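Local coordinates for nucleoporin NUP82 (Saccharomyces cerevisiae, PDB 3PBP), which serves as a structural component of the nuclear pore complex, this part being its N-terminal domain, which interacts with NUP116, at residues S125-V130 with I142-E147. The protein carries 1 engineered substitution. Sequence-based numbering, arbitrary orientation.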
loop_
_atom_site.group_PDB
_atom_site.type_symbol
_atom_site.label_atom_id
_atom_site.label_comp_id
_atom_site.label_asym_id
_atom_site.label_seq_id
_atom_site.Cartn_x
_atom_site.Cartn_y
_atom_site.Cartn_z
ATOM N N SER A 125 3.540 -7.219 -17.004
ATOM C CA SER A 125 2.572 -7.375 -15.928
ATOM C C SER A 125 1.393 -6.433 -16.133
ATOM O O SER A 125 1.570 -5.248 -16.436
ATOM C CB SER A 125 3.235 -7.088 -14.576
ATOM O OG SER A 125 2.377 -7.439 -13.503
ATOM N N SER A 126 0.189 -6.962 -15.956
ATOM C CA SER A 126 -1.007 -6.164 -16.142
ATOM C C SER A 126 -1.405 -5.339 -14.924
ATOM O O SER A 126 -1.003 -5.619 -13.792
ATOM C CB SER A 126 -2.164 -7.059 -16.577
ATOM O OG SER A 126 -2.258 -8.191 -15.747
ATOM N N ILE A 127 -2.204 -4.309 -15.185
ATOM C CA ILE A 127 -2.678 -3.394 -14.158
ATOM C C ILE A 127 -3.764 -4.011 -13.280
ATOM O O ILE A 127 -4.733 -4.591 -13.776
ATOM C CB ILE A 127 -3.220 -2.103 -14.811
ATOM C CG1 ILE A 127 -2.099 -1.431 -15.609
ATOM C CG2 ILE A 127 -3.776 -1.162 -13.748
ATOM C CD1 ILE A 127 -2.579 -0.318 -16.481
ATOM N N LYS A 128 -3.588 -3.870 -11.969
ATOM C CA LYS A 128 -4.543 -4.393 -11.011
ATOM C C LYS A 128 -5.376 -3.255 -10.403
ATOM O O LYS A 128 -6.606 -3.363 -10.276
ATOM C CB LYS A 128 -3.801 -5.160 -9.914
ATOM C CG LYS A 128 -4.715 -5.912 -8.966
ATOM C CD LYS A 128 -3.927 -6.737 -7.961
ATOM C CE LYS A 128 -4.878 -7.510 -7.046
ATOM N NZ LYS A 128 -4.169 -8.469 -6.153
ATOM N N LYS A 129 -4.710 -2.159 -10.042
ATOM C CA LYS A 129 -5.407 -1.026 -9.453
ATOM C C LYS A 129 -4.688 0.296 -9.697
ATOM O O LYS A 129 -3.460 0.333 -9.814
ATOM C CB LYS A 129 -5.584 -1.238 -7.948
ATOM C CG LYS A 129 -6.551 -0.257 -7.342
ATOM C CD LYS A 129 -6.757 -0.464 -5.860
ATOM C CE LYS A 129 -7.877 0.462 -5.371
ATOM N NZ LYS A 129 -8.242 0.305 -3.934
ATOM N N VAL A 130 -5.473 1.374 -9.772
ATOM C CA VAL A 130 -4.958 2.728 -9.985
ATOM C C VAL A 130 -5.581 3.713 -9.008
ATOM O O VAL A 130 -6.767 3.663 -8.734
ATOM C CB VAL A 130 -5.253 3.227 -11.407
ATOM C CG1 VAL A 130 -4.760 4.669 -11.568
ATOM C CG2 VAL A 130 -4.585 2.318 -12.416
ATOM N N ILE A 142 -0.483 9.664 -10.675
ATOM C CA ILE A 142 -1.299 8.465 -10.522
ATOM C C ILE A 142 -0.432 7.304 -10.048
ATOM O O ILE A 142 0.699 7.106 -10.504
ATOM C CB ILE A 142 -2.045 8.047 -11.828
ATOM C CG1 ILE A 142 -1.049 7.705 -12.937
ATOM C CG2 ILE A 142 -3.012 9.142 -12.246
ATOM C CD1 ILE A 142 -1.712 7.079 -14.145
ATOM N N VAL A 143 -0.974 6.547 -9.107
ATOM C CA VAL A 143 -0.260 5.424 -8.534
ATOM C C VAL A 143 -0.813 4.154 -9.154
ATOM O O VAL A 143 -2.022 3.916 -9.122
ATOM C CB VAL A 143 -0.449 5.414 -7.013
ATOM C CG1 VAL A 143 0.384 4.318 -6.369
ATOM C CG2 VAL A 143 -0.081 6.767 -6.467
ATOM N N VAL A 144 0.067 3.338 -9.723
ATOM C CA VAL A 144 -0.372 2.117 -10.380
ATOM C C VAL A 144 0.197 0.841 -9.771
ATOM O O VAL A 144 1.415 0.675 -9.685
ATOM C CB VAL A 144 -0.014 2.170 -11.902
ATOM C CG1 VAL A 144 -0.493 0.908 -12.605
ATOM C CG2 VAL A 144 -0.644 3.408 -12.542
ATOM N N LEU A 145 -0.693 -0.050 -9.346
ATOM C CA LEU A 145 -0.290 -1.338 -8.784
ATOM C C LEU A 145 -0.506 -2.413 -9.858
ATOM O O LEU A 145 -1.603 -2.520 -10.426
ATOM C CB LEU A 145 -1.134 -1.682 -7.552
ATOM C CG LEU A 145 -0.974 -3.124 -7.069
ATOM C CD1 LEU A 145 0.375 -3.261 -6.379
ATOM C CD2 LEU A 145 -2.100 -3.499 -6.124
ATOM N N LYS A 146 0.528 -3.204 -10.140
ATOM C CA LYS A 146 0.412 -4.270 -11.149
ATOM C C LYS A 146 0.397 -5.677 -10.518
ATOM O O LYS A 146 0.672 -5.822 -9.326
ATOM C CB LYS A 146 1.568 -4.154 -12.156
ATOM C CG LYS A 146 1.460 -2.949 -13.081
ATOM C CD LYS A 146 2.740 -2.727 -13.877
ATOM C CE LYS A 146 2.572 -1.592 -14.876
ATOM N NZ LYS A 146 3.879 -1.122 -15.385
ATOM N N GLU A 147 0.060 -6.704 -11.306
ATOM C CA GLU A 147 0.053 -8.084 -10.805
ATOM C C GLU A 147 1.428 -8.355 -10.211
ATOM O O GLU A 147 1.609 -9.213 -9.348
ATOM C CB GLU A 147 -0.208 -9.061 -11.937
ATOM C CG GLU A 147 -1.598 -8.959 -12.504
ATOM C CD GLU A 147 -2.655 -9.034 -11.423
ATOM O OE1 GLU A 147 -2.521 -9.903 -10.528
ATOM O OE2 GLU A 147 -3.619 -8.231 -11.469
#
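The flat carbonyl of Leu145 takes two neighbouring amides of the facing strand: Lys128 N lies in the carbonyl plane at 2.9 Å from Leu145 O, and Lys129 N, tilted 18° out of it, is 3.2 Å from the same oxygen. Lys128 and Lys129 thus both face Leu145, a classic beta bulge in an antiparallel hairpin. Beyond it, Leu145 N returns a bond to Lys129 O (2.8 Å); before it, Glu147 N meets Ser126 O almost in line with the C=O bond. Val130 and Val144 project from one face, flank against flank, with their CG2 atoms 4.1 Å apart, while Ile127 turns CG2 to Val144 CG1; all three side chains also touch Ile88 of strand 87-92. Where Leu145 points, Lys128 runs beside it, its CD 4.1 Å from Leu145 CD2, and crosses Glu147 at about a right angle. A bend at chi2 (-52°) folds Glu147 CD back; OE2 lies 3.4 Å from Lys128 CB, against aliphatic chain. The hairpin opens a four-stranded blade of the beta-propeller domain. Main-chain bonds therefore join its strands, leaving the ammonium groups to outside partners: Lys128 NZ hydrogen-bonds Ile182 O, Lys129 NZ forms a salt bridge with Asp184 OD1, and Lys146 NZ hydrogen-bonds Tyr114 OH.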